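Local coordinates for protein F2 like fibronectin-binding protein (Streptococcus pneumoniae, PDB 5A0N), which probably attaches the pneumococcus covalently to host tissue as a surface adhesin, through the internal thioester of its N-terminal domain, at residues K167-P170 / Q171-K174; G129-L132 / N133-R136. All coordinates share one frame; numbering follows the deposited sequence.

Contact 1 (K167-P170 / Q171-K174); sequences KFSP and QQKK
The amide oxygen OE1 of Q172 is gripped by two donors. S169 N reaches OE1 of Q172 over 2.9 Å in a nearly straight bond, in the carbonyl plane and on a lone pair of the oxygen, while a water molecule donates to the same atom and, through its other hydrogen, to K167 O. The reciprocal bond, also nearly straight, runs from Q172 N to S169 OG and is 3.0 Å long. Together the two bonds make a capping box at the start of helix 170-182, with S169 as N-cap. The hydroxyl can meet the first turn because chi1 of 68° sets OG between the backbone N and carbonyl carbon of S169; Q172 answers with a chain extended beyond CG that carries its amide back to the loop backbone ahead of the helix. On its way the CG of Q172 passes 3.3 Å from S169 OG. The F168 side chain crosses that of Q172 at about a right angle, ring and amide planes 62° apart. Its CD1 lies 3.7 Å from OE1 of Q172. The extended chain of K173 passes F168 CB, its CG 3.8 Å away, and brings CE of K173 to 3.5 Å from F168 O. A second water joins S169 OG to Q171 OE1. Beyond the box, NE2 of Q172 donates to Q141 OE1 and Y138 O of helix 132-152, and F168 rests on V142 there. With both ends of its amide bonded, the buried Q172 has its flip state fixed, and one glutamine both closes the cap and ties the helix start to the neighbouring helix.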
loop_
_atom_site.group_PDB
_atom_site.type_symbol
_atom_site.label_atom_id
_atom_site.label_comp_id
_atom_site.label_asym_id
_atom_site.label_seq_id
_atom_site.Cartn_x
_atom_site.Cartn_y
_atom_site.Cartn_z
ATOM N N LYS A 167 7.837 13.236 11.550
ATOM C CA LYS A 167 6.378 13.249 11.615
ATOM C C LYS A 167 5.807 11.969 12.216
ATOM O O LYS A 167 4.636 11.915 12.560
ATOM C CB LYS A 167 5.771 13.466 10.230
ATOM C CG LYS A 167 6.107 14.791 9.581
ATOM C CD LYS A 167 5.461 14.817 8.194
ATOM C CE LYS A 167 5.330 16.210 7.606
ATOM N NZ LYS A 167 6.651 16.806 7.304
ATOM N N PHE A 168 6.629 10.925 12.313
ATOM C CA PHE A 168 6.158 9.662 12.852
ATOM C C PHE A 168 5.884 9.796 14.355
ATOM O O PHE A 168 6.617 10.475 15.079
ATOM C CB PHE A 168 7.194 8.541 12.666
ATOM C CG PHE A 168 7.314 7.981 11.266
ATOM C CD1 PHE A 168 6.328 8.139 10.300
ATOM C CD2 PHE A 168 8.399 7.232 10.937
ATOM C CE1 PHE A 168 6.489 7.597 9.035
ATOM C CE2 PHE A 168 8.546 6.681 9.693
ATOM C CZ PHE A 168 7.595 6.840 8.737
ATOM N N SER A 169 4.850 9.115 14.816
ATOM C CA SER A 169 4.577 9.013 16.250
ATOM C C SER A 169 5.637 8.115 16.898
ATOM O O SER A 169 6.319 7.330 16.214
ATOM C CB SER A 169 3.185 8.437 16.498
ATOM O OG SER A 169 3.150 7.077 16.094
ATOM N N PRO A 170 5.769 8.182 18.224
ATOM C CA PRO A 170 6.693 7.263 18.883
ATOM C C PRO A 170 6.365 5.788 18.586
ATOM O O PRO A 170 7.270 4.966 18.431
ATOM C CB PRO A 170 6.479 7.580 20.379
ATOM C CG PRO A 170 6.002 8.993 20.399
ATOM C CD PRO A 170 5.164 9.150 19.169
ATOM N N GLN A 171 5.082 5.450 18.531
ATOM C CA GLN A 171 4.661 4.068 18.248
ATOM C C GLN A 171 5.050 3.681 16.826
ATOM O O GLN A 171 5.491 2.544 16.582
ATOM C CB GLN A 171 3.149 3.918 18.407
ATOM C CG GLN A 171 2.666 4.162 19.810
ATOM C CD GLN A 171 2.462 5.629 20.177
ATOM O OE1 GLN A 171 2.521 6.533 19.354
ATOM N NE2 GLN A 171 2.189 5.848 21.450
ATOM N N GLN A 172 4.905 4.603 15.873
ATOM C CA GLN A 172 5.377 4.325 14.498
ATOM C C GLN A 172 6.870 4.060 14.430
ATOM O O GLN A 172 7.301 3.178 13.682
ATOM C CB GLN A 172 5.011 5.470 13.565
ATOM C CG GLN A 172 3.534 5.492 13.195
ATOM C CD GLN A 172 3.199 6.623 12.266
ATOM O OE1 GLN A 172 3.489 7.776 12.582
ATOM N NE2 GLN A 172 2.584 6.317 11.148
ATOM N N LYS A 173 7.641 4.864 15.148
ATOM C CA LYS A 173 9.086 4.682 15.158
ATOM C C LYS A 173 9.451 3.287 15.692
ATOM O O LYS A 173 10.305 2.590 15.140
ATOM C CB LYS A 173 9.771 5.783 15.944
ATOM C CG LYS A 173 9.621 7.146 15.282
ATOM C CD LYS A 173 10.188 8.250 16.149
ATOM C CE LYS A 173 9.965 9.623 15.546
ATOM N NZ LYS A 173 10.388 10.681 16.475
ATOM N N LYS A 174 8.783 2.858 16.769
ATOM C CA LYS A 174 9.005 1.522 17.321
ATOM C C LYS A 174 8.607 0.464 16.297
ATOM O O LYS A 174 9.336 -0.508 16.076
ATOM C CB LYS A 174 8.239 1.325 18.621
ATOM C CG LYS A 174 8.648 2.281 19.727
ATOM C CD LYS A 174 7.843 2.055 21.000
ATOM C CE LYS A 174 8.367 2.969 22.101
ATOM N NZ LYS A 174 7.446 3.058 23.261
HETATM O O HOH W 1 2.410 10.289 11.851
HETATM O O HOH W 2 0.636 6.201 16.753
#

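Contact 2 (G129-L132 / N133-R136); sequences GTDL and NTAR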
loop_
_atom_site.group_PDB
_atom_site.type_symbol
_atom_site.label_atom_id
_atom_site.label_comp_id
_atom_site.label_asym_id
_atom_site.label_seq_id
_atom_site.Cartn_x
_atom_site.Cartn_y
_atom_site.Cartn_z
ATOM N N GLY A 129 -0.215 -1.794 21.382
ATOM C CA GLY A 129 -0.981 -2.489 22.413
ATOM C C GLY A 129 -2.348 -2.812 21.847
ATOM O O GLY A 129 -2.467 -3.423 20.775
ATOM N N THR A 130 -3.370 -2.403 22.585
ATOM C CA THR A 130 -4.763 -2.676 22.243
ATOM C C THR A 130 -5.383 -1.588 21.365
ATOM O O THR A 130 -6.558 -1.690 21.019
ATOM C CB THR A 130 -5.639 -2.846 23.509
ATOM O OG1 THR A 130 -5.609 -1.644 24.295
ATOM C CG2 THR A 130 -5.139 -3.997 24.344
ATOM N N ASP A 131 -4.619 -0.556 21.000
ATOM C CA ASP A 131 -5.182 0.560 20.246
ATOM C C ASP A 131 -5.164 0.263 18.748
ATOM O O ASP A 131 -4.385 0.826 17.957
ATOM C CB ASP A 131 -4.480 1.873 20.573
ATOM C CG ASP A 131 -5.171 3.071 19.947
ATOM O OD1 ASP A 131 -6.237 2.901 19.299
ATOM O OD2 ASP A 131 -4.639 4.189 20.105
ATOM N N LEU A 132 -6.062 -0.646 18.365
ATOM C CA LEU A 132 -6.151 -1.096 16.980
ATOM C C LEU A 132 -6.712 -0.011 16.067
ATOM O O LEU A 132 -6.364 0.038 14.898
ATOM C CB LEU A 132 -6.992 -2.363 16.871
ATOM C CG LEU A 132 -6.485 -3.557 17.669
ATOM C CD1 LEU A 132 -7.334 -4.792 17.372
ATOM C CD2 LEU A 132 -5.019 -3.802 17.340
ATOM N N ASN A 133 -7.574 0.854 16.601
ATOM C CA ASN A 133 -8.069 1.948 15.780
ATOM C C ASN A 133 -6.945 2.862 15.289
ATOM O O ASN A 133 -6.910 3.221 14.112
ATOM C CB ASN A 133 -9.141 2.766 16.505
ATOM C CG ASN A 133 -9.810 3.780 15.595
ATOM O OD1 ASN A 133 -10.424 3.422 14.593
ATOM N ND2 ASN A 133 -9.625 5.044 15.901
ATOM N N THR A 134 -6.028 3.234 16.182
ATOM C CA THR A 134 -4.882 4.050 15.760
ATOM C C THR A 134 -3.984 3.241 14.819
ATOM O O THR A 134 -3.588 3.720 13.741
ATOM C CB THR A 134 -4.087 4.521 16.981
ATOM O OG1 THR A 134 -4.924 5.393 17.747
ATOM C CG2 THR A 134 -2.779 5.233 16.604
ATOM N N ALA A 135 -3.693 1.988 15.180
ATOM C CA ALA A 135 -2.785 1.181 14.394
ATOM C C ALA A 135 -3.269 0.964 12.972
ATOM O O ALA A 135 -2.450 0.897 12.043
ATOM C CB ALA A 135 -2.529 -0.151 15.062
ATOM N N ARG A 136 -4.587 0.916 12.764
ATOM C CA ARG A 136 -5.111 0.612 11.446
ATOM C C ARG A 136 -4.547 1.539 10.376
ATOM O O ARG A 136 -4.247 1.094 9.253
ATOM C CB ARG A 136 -6.649 0.712 11.471
ATOM C CG ARG A 136 -7.334 0.413 10.148
ATOM C CD ARG A 136 -8.854 0.512 10.285
ATOM N NE ARG A 136 -9.186 1.909 10.517
ATOM C CZ ARG A 136 -9.458 2.798 9.562
ATOM N NH1 ARG A 136 -9.553 2.442 8.294
ATOM N NH2 ARG A 136 -9.629 4.048 9.910
#
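A helix N-terminus with an aspartate cap is formed here, where the loop after helix 123-128 turns into helix 132-152. D131 occupies the N-cap position and offers both carboxylate oxygens to T134, three residues on. OD1 of D131 accepts a nearly straight bond from T134 N at 3.1 Å. OD2 of D131 accepts a hydrogen bond from T134 OG1 at 2.7 Å. Both donors stand above the carboxylate plane, by 58° at OD1 and 39° at OD2, so the threonine sits over the flat of the group. Chi1 of -172° holds the D131 carboxylate beside its own carbonyl carbon, which places it over the first turn; T134 brings OG1 to meet it by placing that oxygen opposite its carbonyl carbon. Two bonds to two different oxygens fix the rotation of the carboxylate, and its negative charge next to the amino end of the helix is probably stabilised by the helix dipole. Behind the cap, the first main-chain bonds of the helix follow: A135 N to D131 O at 3.1 Å and R136 N to L132 O at 2.9 Å, the latter more bent. D131 itself is the centre of an inverse gamma turn, closed by a weak bond from L132 N to T130 O. Toward the preceding helix 123-128, L132 and A135 pack on V124 and T134 on W128, while R136 O accepts from Y116 OH of helix 105-118.

From the N terminus, contact 2 comes first: it turns the chain from helix 123-128 into helix 132-152. Only after that long helix and the short helix 162-165 does contact 1 start helix 170-182. The two lie in series, neither nested nor crossed, and each closes a local turn at the beginning of a helix. Their centres are 13 Å apart and their nearest atoms about 6 Å, without touching. They are joined indirectly: W128 of helix 123-128 meets T134 and A135 of contact 2 as well as Q171 and Q172 of contact 1. Three helices thereby come together within the helical insertion region of the adhesin.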